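Local coordinates for hypothetical protein (Legionella pneumophila subsp. pneumophila, PDB 4G2A) that is of unknown function but carries a YARHG domain and a DUF4424 region and may act as a nutrient-binding protein, at residues Thr61-Phe66 with Phe126-Phe131; Val97-Lys102 with Val137-Asp142. All coordinates share one frame; numbering follows the deposited sequence.

Interaction 1. Residues Thr61-Phe66 with Phe126-Phe131; sequences TISMAF and FWKTTF. With SO4 (sulfate ion), chain B.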
ATOM      1  N   THR A  61       9.593 -27.236 -19.303  1.00 46.15           N
ATOM      2  CA  THR A  61      10.542 -26.264 -18.760  1.00 45.37           C
ATOM      3  C   THR A  61      10.118 -24.905 -19.277  1.00 47.97           C
ATOM      4  O   THR A  61      10.028 -24.699 -20.493  1.00 48.27           O
ATOM      5  CB  THR A  61      12.005 -26.625 -19.107  1.00 59.37           C
ATOM      6  OG1 THR A  61      12.295 -27.940 -18.619  1.00 65.58           O
ATOM      7  CG2 THR A  61      13.008 -25.636 -18.518  1.00 56.24           C
ATOM      8  N   ILE A  62       9.791 -23.999 -18.354  1.00 43.59           N
ATOM      9  CA  ILE A  62       9.341 -22.653 -18.706  1.00 42.36           C
ATOM     10  C   ILE A  62      10.145 -21.603 -17.929  1.00 44.99           C
ATOM     11  O   ILE A  62      10.683 -21.865 -16.850  1.00 45.18           O
ATOM     12  CB  ILE A  62       7.795 -22.434 -18.519  1.00 44.78           C
ATOM     13  CG1 ILE A  62       7.369 -22.305 -17.036  1.00 44.27           C
ATOM     14  CG2 ILE A  62       6.935 -23.455 -19.276  1.00 45.26           C
ATOM     15  CD1 ILE A  62       6.308 -21.248 -16.790  1.00 46.89           C
ATOM     16  N   SER A  63      10.217 -20.420 -18.499  1.00 39.77           N
ATOM     17  CA  SER A  63      10.841 -19.274 -17.885  1.00 38.08           C
ATOM     18  C   SER A  63       9.712 -18.406 -17.283  1.00 39.22           C
ATOM     19  O   SER A  63       8.701 -18.131 -17.942  1.00 38.84           O
ATOM     20  CB  SER A  63      11.682 -18.517 -18.914  1.00 42.32           C
ATOM     21  OG  SER A  63      12.509 -17.539 -18.304  1.00 54.00           O
HETATM   22  N   MSE A  64       9.835 -18.086 -16.001  1.00 33.89           N
HETATM   23  CA  MSE A  64       8.878 -17.253 -15.283  1.00 31.48           C
HETATM   24  C   MSE A  64       9.498 -15.915 -15.040  1.00 34.33           C
HETATM   25  O   MSE A  64      10.713 -15.839 -14.856  1.00 33.58           O
HETATM   26  CB  MSE A  64       8.492 -17.878 -13.950  1.00 33.25           C
HETATM   27  CG  MSE A  64       7.503 -18.989 -14.052  1.00 40.29           C
HETATM   28 SE   MSE A  64       6.736 -19.307 -12.295  0.75 46.86          SE
HETATM   29  CE  MSE A  64       5.885 -21.015 -12.716  1.00 43.68           C
ATOM     30  N   ALA A  65       8.672 -14.859 -14.989  1.00 30.64           N
ATOM     31  CA  ALA A  65       9.161 -13.510 -14.750  1.00 28.77           C
ATOM     32  C   ALA A  65       8.340 -12.782 -13.714  1.00 31.76           C
ATOM     33  O   ALA A  65       7.108 -12.922 -13.691  1.00 30.21           O
ATOM     34  CB  ALA A  65       9.157 -12.721 -16.046  1.00 29.21           C
ATOM     35  N   PHE A  66       9.035 -11.993 -12.855  1.00 28.19           N
ATOM     36  CA  PHE A  66       8.422 -11.093 -11.876  1.00 26.58           C
ATOM     37  C   PHE A  66       8.593  -9.667 -12.414  1.00 28.45           C
ATOM     38  O   PHE A  66       9.700  -9.156 -12.329  1.00 26.21           O
ATOM     39  CB  PHE A  66       9.012 -11.238 -10.454  1.00 27.71           C
ATOM     40  CG  PHE A  66       8.622 -10.108  -9.508  1.00 27.76           C
ATOM     41  CD1 PHE A  66       7.395 -10.117  -8.851  1.00 28.77           C
ATOM     42  CD2 PHE A  66       9.490  -9.051  -9.260  1.00 28.26           C
ATOM     43  CE1 PHE A  66       7.055  -9.099  -7.950  1.00 27.35           C
ATOM     44  CE2 PHE A  66       9.139  -8.027  -8.368  1.00 29.06           C
ATOM     45  CZ  PHE A  66       7.928  -8.067  -7.713  1.00 25.66           C
ATOM     46  N   PHE A 126      13.866 -12.903 -13.926  1.00 29.75           N
ATOM     47  CA  PHE A 126      13.553 -14.180 -14.587  1.00 29.97           C
ATOM     48  C   PHE A 126      14.183 -15.373 -13.885  1.00 37.02           C
ATOM     49  O   PHE A 126      15.278 -15.271 -13.329  1.00 37.98           O
ATOM     50  CB  PHE A 126      14.036 -14.154 -16.053  1.00 31.43           C
ATOM     51  CG  PHE A 126      13.348 -13.156 -16.961  1.00 32.45           C
ATOM     52  CD1 PHE A 126      13.756 -11.823 -16.997  1.00 34.87           C
ATOM     53  CD2 PHE A 126      12.343 -13.561 -17.832  1.00 35.15           C
ATOM     54  CE1 PHE A 126      13.119 -10.900 -17.829  1.00 35.35           C
ATOM     55  CE2 PHE A 126      11.725 -12.642 -18.691  1.00 38.18           C
ATOM     56  CZ  PHE A 126      12.120 -11.316 -18.685  1.00 35.66           C
ATOM     57  N   TRP A 127      13.506 -16.525 -13.951  1.00 34.44           N
ATOM     58  CA  TRP A 127      13.986 -17.788 -13.394  1.00 34.54           C
ATOM     59  C   TRP A 127      13.364 -18.967 -14.172  1.00 41.05           C
ATOM     60  O   TRP A 127      12.286 -18.828 -14.758  1.00 39.13           O
ATOM     61  CB  TRP A 127      13.695 -17.880 -11.873  1.00 31.79           C
ATOM     62  CG  TRP A 127      12.235 -17.925 -11.508  1.00 31.18           C
ATOM     63  CD1 TRP A 127      11.483 -19.041 -11.285  1.00 34.28           C
ATOM     64  CD2 TRP A 127      11.376 -16.808 -11.248  1.00 29.57           C
ATOM     65  NE1 TRP A 127      10.189 -18.689 -10.987  1.00 32.68           N
ATOM     66  CE2 TRP A 127      10.101 -17.325 -10.924  1.00 33.08           C
ATOM     67  CE3 TRP A 127      11.553 -15.412 -11.273  1.00 29.86           C
ATOM     68  CZ2 TRP A 127       9.003 -16.498 -10.642  1.00 31.38           C
ATOM     69  CZ3 TRP A 127      10.465 -14.599 -11.004  1.00 30.36           C
ATOM     70  CH2 TRP A 127       9.206 -15.144 -10.692  1.00 30.74           C
ATOM     71  N   LYS A 128      14.050 -20.119 -14.180  1.00 41.15           N
ATOM     72  CA  LYS A 128      13.543 -21.315 -14.856  1.00 42.03           C
ATOM     73  C   LYS A 128      12.760 -22.156 -13.882  1.00 45.87           C
ATOM     74  O   LYS A 128      13.053 -22.153 -12.683  1.00 44.31           O
ATOM     75  CB  LYS A 128      14.676 -22.154 -15.486  1.00 45.81           C
ATOM     76  CG  LYS A 128      15.468 -21.444 -16.583  1.00 62.50           C
ATOM     77  CD  LYS A 128      14.744 -21.370 -17.943  1.00 69.00           C
ATOM     78  CE  LYS A 128      15.359 -20.333 -18.858  1.00 70.95           C
ATOM     79  NZ  LYS A 128      16.810 -20.583 -19.115  1.00 77.86           N
ATOM     80  N   THR A 129      11.729 -22.844 -14.391  1.00 43.77           N
ATOM     81  CA  THR A 129      10.884 -23.753 -13.610  1.00 43.37           C
ATOM     82  C   THR A 129      10.626 -25.004 -14.463  1.00 45.21           C
ATOM     83  O   THR A 129      10.110 -24.897 -15.576  1.00 44.09           O
ATOM     84  CB  THR A 129       9.575 -23.089 -13.132  1.00 52.32           C
ATOM     85  OG1 THR A 129       8.711 -22.902 -14.246  1.00 60.43           O
ATOM     86  CG2 THR A 129       9.787 -21.763 -12.434  1.00 45.21           C
ATOM     87  N   THR A 130      11.024 -26.173 -13.952  1.00 41.55           N
ATOM     88  CA  THR A 130      10.805 -27.445 -14.625  1.00 42.02           C
ATOM     89  C   THR A 130       9.654 -28.147 -13.923  1.00 45.04           C
ATOM     90  O   THR A 130       9.633 -28.274 -12.694  1.00 45.28           O
ATOM     91  CB  THR A 130      12.092 -28.305 -14.702  1.00 48.30           C
ATOM     92  OG1 THR A 130      13.103 -27.560 -15.393  1.00 51.45           O
ATOM     93  CG2 THR A 130      11.876 -29.612 -15.455  1.00 46.08           C
ATOM     94  N   PHE A 131       8.680 -28.566 -14.713  1.00 39.82           N
ATOM     95  CA  PHE A 131       7.546 -29.297 -14.211  1.00 39.27           C
ATOM     96  C   PHE A 131       7.555 -30.720 -14.753  1.00 44.51           C
ATOM     97  O   PHE A 131       7.316 -30.895 -15.958  1.00 44.09           O
ATOM     98  CB  PHE A 131       6.213 -28.636 -14.598  1.00 40.63           C
ATOM     99  CG  PHE A 131       5.879 -27.260 -14.083  1.00 41.39           C
ATOM    100  CD1 PHE A 131       6.523 -26.136 -14.589  1.00 43.14           C
ATOM    101  CD2 PHE A 131       4.808 -27.071 -13.212  1.00 42.83           C
ATOM    102  CE1 PHE A 131       6.171 -24.860 -14.157  1.00 43.15           C
ATOM    103  CE2 PHE A 131       4.441 -25.793 -12.803  1.00 44.13           C
ATOM    104  CZ  PHE A 131       5.140 -24.697 -13.258  1.00 42.06           C
TER
HETATM  105  S   SO4 B 401       9.898 -20.189 -22.139  0.60 75.12           S
HETATM  106  O1  SO4 B 401      10.606 -19.020 -22.668  0.60 75.32           O
HETATM  107  O2  SO4 B 401       8.895 -20.659 -23.098  0.60 75.06           O
HETATM  108  O3  SO4 B 401      10.856 -21.268 -21.878  0.60 75.39           O
HETATM  109  O4  SO4 B 401       9.234 -19.811 -20.905  0.60 74.60           O
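Met64 and Trp127 face each other across paired strands, and their torsions settle how they meet: chi1 65° puts Trp127 CG between its backbone N and carbonyl carbon, and chi2 95° turns the indole so that one face meets Met64 CB. The strand pairing itself brings that CB over the indole, toward its rim, as a CH-pi contact 3.8 Å from the centroid of the five-membered ring. Chi1 of Met64 (-78°) sets CG beside the backbone N, from where the extended chain leads past the indole; the selenium of this selenomethionine approaches the five-membered ring obliquely in a Met-aromatic contact, and CE arrives at the edge of the Phe131 ring, 3.8 Å from CZ. Trp127 NE1 is buried without a polar partner. Phe66 CB reaches the edge of the indole at CZ3, in the ring plane. Beside Met64, Thr129 turns OG1 toward Ile62: it makes a weak hydrogen bond to Ile62 O and touches Ile62 CG1 at 3.2 Å. On the opposite face of the sheet, Ala65 CB sits over the Phe126 ring, 4.0 Å from its centroid, and Thr61 OG1 and Thr130 OG1 share a weak hydrogen bond. Four backbone bonds, two each for Ile62–Thr129 and Met64–Trp127, hold the strands together; Met64 N to Trp127 O measures 2.8 Å. Ser63 N points away from this ladder and gives a nearly straight bond to O4 of a sulfate ion, 2.7 Å long, which Ser17 also binds; the ion probably comes from the crystallisation liquor. The arrangement is that of a twisted antiparallel strand pair, with alternating hydrogen-bonded and non-hydrogen-bonded pairs and a largely apolar face, carrying Ile62, Met64, Trp127 and Thr129, that packs on strand 136-150 through Ile139.

Interaction 2. Residues Val97-Lys102 with Val137-Asp142; sequences VTVNDK and VNIHHD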
ATOM      1  N   VAL A  97      13.377 -15.380  -4.651  1.00 31.69           N
ATOM      2  CA  VAL A  97      12.462 -16.370  -5.210  1.00 30.33           C
ATOM      3  C   VAL A  97      13.000 -17.777  -4.915  1.00 35.19           C
ATOM      4  O   VAL A  97      14.209 -18.032  -5.036  1.00 34.83           O
ATOM      5  CB  VAL A  97      12.131 -16.152  -6.723  1.00 33.87           C
ATOM      6  CG1 VAL A  97      13.385 -15.988  -7.583  1.00 33.89           C
ATOM      7  CG2 VAL A  97      11.216 -17.244  -7.275  1.00 33.52           C
ATOM      8  N   THR A  98      12.088 -18.663  -4.457  1.00 31.59           N
ATOM      9  CA  THR A  98      12.343 -20.078  -4.205  1.00 31.23           C
ATOM     10  C   THR A  98      11.425 -20.904  -5.121  1.00 33.24           C
ATOM     11  O   THR A  98      10.242 -20.579  -5.275  1.00 31.28           O
ATOM     12  CB  THR A  98      12.178 -20.476  -2.719  1.00 38.30           C
ATOM     13  OG1 THR A  98      10.797 -20.521  -2.375  1.00 39.51           O
ATOM     14  CG2 THR A  98      12.941 -19.573  -1.759  1.00 35.34           C
ATOM     15  N   VAL A  99      11.986 -21.944  -5.751  1.00 30.44           N
ATOM     16  CA  VAL A  99      11.266 -22.884  -6.617  1.00 30.39           C
ATOM     17  C   VAL A  99      11.259 -24.196  -5.863  1.00 36.22           C
ATOM     18  O   VAL A  99      12.341 -24.710  -5.553  1.00 36.86           O
ATOM     19  CB  VAL A  99      11.897 -23.010  -8.032  1.00 33.99           C
ATOM     20  CG1 VAL A  99      11.171 -24.066  -8.870  1.00 33.83           C
ATOM     21  CG2 VAL A  99      11.917 -21.671  -8.754  1.00 32.63           C
ATOM     22  N   ASN A 100      10.055 -24.700  -5.499  1.00 32.79           N
ATOM     23  CA  ASN A 100       9.866 -25.935  -4.715  1.00 33.38           C
ATOM     24  C   ASN A 100      10.713 -25.865  -3.416  1.00 38.81           C
ATOM     25  O   ASN A 100      11.474 -26.786  -3.072  1.00 39.31           O
ATOM     26  CB  ASN A 100      10.177 -27.193  -5.549  1.00 32.28           C
ATOM     27  CG  ASN A 100       9.062 -27.625  -6.464  1.00 45.51           C
ATOM     28  OD1 ASN A 100       7.906 -27.230  -6.315  1.00 48.29           O
ATOM     29  ND2 ASN A 100       9.373 -28.491  -7.407  1.00 33.67           N
ATOM     30  N   ASP A 101      10.617 -24.697  -2.761  1.00 35.48           N
ATOM     31  CA  ASP A 101      11.246 -24.293  -1.497  1.00 36.25           C
ATOM     32  C   ASP A 101      12.813 -24.203  -1.558  1.00 41.10           C
ATOM     33  O   ASP A 101      13.443 -23.980  -0.518  1.00 41.48           O
ATOM     34  CB  ASP A 101      10.733 -25.161  -0.327  1.00 38.77           C
ATOM     35  CG  ASP A 101       9.222 -24.990  -0.163  1.00 49.04           C
ATOM     36  OD1 ASP A 101       8.773 -23.831   0.081  1.00 48.86           O
ATOM     37  OD2 ASP A 101       8.475 -25.987  -0.388  1.00 52.25           O
ATOM     38  N   LYS A 102      13.407 -24.244  -2.781  1.00 37.09           N
ATOM     39  CA  LYS A 102      14.841 -24.045  -3.030  1.00 36.71           C
ATOM     40  C   LYS A 102      15.071 -22.661  -3.659  1.00 39.68           C
ATOM     41  O   LYS A 102      14.492 -22.355  -4.715  1.00 36.71           O
ATOM     42  CB  LYS A 102      15.417 -25.149  -3.926  1.00 39.19           C
ATOM     43  CG  LYS A 102      16.921 -25.010  -4.184  1.00 43.82           C
ATOM     44  CD  LYS A 102      17.402 -26.128  -5.090  1.00 56.63           C
ATOM     45  CE  LYS A 102      18.764 -25.872  -5.678  1.00 74.99           C
ATOM     46  NZ  LYS A 102      19.095 -26.866  -6.739  1.00 90.02           N
ATOM     47  N   VAL A 137       4.177 -27.149  -8.919  1.00 34.71           N
ATOM     48  CA  VAL A 137       5.419 -26.475  -8.537  1.00 34.23           C
ATOM     49  C   VAL A 137       5.039 -25.334  -7.614  1.00 37.63           C
ATOM     50  O   VAL A 137       4.087 -24.602  -7.887  1.00 36.38           O
ATOM     51  CB  VAL A 137       6.281 -26.029  -9.762  1.00 37.19           C
ATOM     52  CG1 VAL A 137       7.362 -25.026  -9.379  1.00 35.74           C
ATOM     53  CG2 VAL A 137       6.908 -27.244 -10.442  1.00 38.45           C
ATOM     54  N   ASN A 138       5.749 -25.234  -6.488  1.00 34.61           N
ATOM     55  CA  ASN A 138       5.555 -24.160  -5.521  1.00 33.14           C
ATOM     56  C   ASN A 138       6.506 -22.997  -5.839  1.00 36.79           C
ATOM     57  O   ASN A 138       7.710 -23.215  -6.027  1.00 36.75           O
ATOM     58  CB  ASN A 138       5.792 -24.661  -4.105  1.00 29.18           C
ATOM     59  CG  ASN A 138       5.199 -23.727  -3.082  1.00 39.90           C
ATOM     60  OD1 ASN A 138       3.999 -23.748  -2.833  1.00 32.66           O
ATOM     61  ND2 ASN A 138       6.011 -22.851  -2.509  1.00 26.67           N
ATOM     62  N   ILE A 139       5.952 -21.775  -5.945  1.00 31.93           N
ATOM     63  CA  ILE A 139       6.725 -20.558  -6.176  1.00 30.43           C
ATOM     64  C   ILE A 139       6.504 -19.668  -4.974  1.00 32.55           C
ATOM     65  O   ILE A 139       5.371 -19.498  -4.547  1.00 31.48           O
ATOM     66  CB  ILE A 139       6.422 -19.828  -7.545  1.00 32.58           C
ATOM     67  CG1 ILE A 139       6.710 -20.742  -8.795  1.00 33.20           C
ATOM     68  CG2 ILE A 139       7.173 -18.470  -7.660  1.00 30.44           C
ATOM     69  CD1 ILE A 139       8.167 -21.271  -8.982  1.00 35.92           C
ATOM     70  N   HIS A 140       7.592 -19.140  -4.405  1.00 29.47           N
ATOM     71  CA  HIS A 140       7.546 -18.211  -3.280  1.00 27.78           C
ATOM     72  C   HIS A 140       8.369 -16.960  -3.580  1.00 29.30           C
ATOM     73  O   HIS A 140       9.486 -17.054  -4.078  1.00 28.74           O
ATOM     74  CB  HIS A 140       8.007 -18.854  -1.961  1.00 29.03           C
ATOM     75  CG  HIS A 140       7.817 -17.949  -0.779  1.00 31.61           C
ATOM     76  ND1 HIS A 140       8.849 -17.179  -0.290  1.00 33.40           N
ATOM     77  CD2 HIS A 140       6.699 -17.677  -0.074  1.00 33.15           C
ATOM     78  CE1 HIS A 140       8.337 -16.489   0.717  1.00 32.71           C
ATOM     79  NE2 HIS A 140       7.045 -16.748   0.878  1.00 32.90           N
ATOM     80  N   HIS A 141       7.783 -15.797  -3.279  1.00 25.23           N
ATOM     81  CA  HIS A 141       8.354 -14.469  -3.411  1.00 24.04           C
ATOM     82  C   HIS A 141       8.481 -13.819  -2.044  1.00 28.80           C
ATOM     83  O   HIS A 141       7.621 -13.991  -1.171  1.00 28.35           O
ATOM     84  CB  HIS A 141       7.485 -13.577  -4.307  1.00 23.35           C
ATOM     85  CG  HIS A 141       7.547 -13.886  -5.762  1.00 26.90           C
ATOM     86  ND1 HIS A 141       6.720 -13.239  -6.667  1.00 28.42           N
ATOM     87  CD2 HIS A 141       8.312 -14.778  -6.434  1.00 29.76           C
ATOM     88  CE1 HIS A 141       7.017 -13.743  -7.852  1.00 27.81           C
ATOM     89  NE2 HIS A 141       7.968 -14.675  -7.759  1.00 29.05           N
ATOM     90  N   ASP A 142       9.560 -13.072  -1.865  1.00 25.44           N
ATOM     91  CA  ASP A 142       9.847 -12.304  -0.658  1.00 26.19           C
ATOM     92  C   ASP A 142      10.589 -11.073  -1.141  1.00 30.67           C
ATOM     93  O   ASP A 142      11.607 -11.200  -1.817  1.00 31.80           O
ATOM     94  CB  ASP A 142      10.643 -13.132   0.380  1.00 28.86           C
ATOM     95  CG  ASP A 142      11.088 -12.417   1.647  1.00 44.41           C
ATOM     96  OD1 ASP A 142      10.772 -11.219   1.802  1.00 43.21           O
ATOM     97  OD2 ASP A 142      11.792 -13.046   2.467  1.00 58.84           O
TER
HETATM   98  O   HOH W   1       9.023 -22.401  -3.302  1.00 30.41           O
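The imidazole of His141 receives Val97 CG2 at its edge, in the ring plane, with CD2 the nearest ring atom at 3.9 Å; the two side chains run alongside each other, pointing the same way. Phe50 and Phe95 also meet this histidine edge-to-face. On the other side of the sheet, His140 and Thr98 likewise lie side by side, but it is CB of the histidine that touches Thr98 OG1, at 3.3 Å. Val99, on the same face as Val97, continues the apolar row: its CG2 packs on Ile139 CD1 at 3.8 Å and its CG1 faces Val137 CG1. Thr98 and His140 form the antiparallel hydrogen-bonded pair, each backbone N bonding to the other's O. Beyond Val99 the chain leaves the strand in a type I' turn to Lys102, yet the pairing goes on. Asn100 N donates to Asn138 O over 2.8 Å. In the Asn100 side chain, chi1 -80° sets CG beside the backbone N, and chi2 -17° then leaves OD1 directed at Asn138 N, 2.9 Å away, where it accepts in place of a backbone carbonyl. A water fills the corner between turn and strand: it accepts from Asp101 N and Asn138 ND2, hydrogen-bonds Thr98 OG1 at 2.7 Å, and donates weakly to Asn138 O. Asn138 OD1 is bonded to Asn49 of strand 43-54. The chemistry thus divides by face, valines, isoleucine and His141 lining the buried side and the Thr98 hydroxyl, the water and Asn138 the more exposed one, while the Asn100 amide continues the ladder at the strand end.

How the interactions relate
The centres of interactions 1 and 2 lie about 11 Å apart, on the same side of the chain's centre. Trp127 joins them, packing on Val97, Val99, Ile139 and His141, while Phe131 rests on Val137. Along the chain the segments alternate, 61-66, 97-102, 126-131, 137-142, and strands 123-131 and 136-150 follow one another. Strand 102-110 pairs with both 95-99 and 123-131, giving a continuous path of pairing between the interactions, and side chains of the two pairs pack on each other. Together they contribute to an aromatic and aliphatic core, which strand 43-54 also lines through Phe50 and Phe52, in the beta-rich part of the protein, distant from the C-terminal helices of the YARHG region.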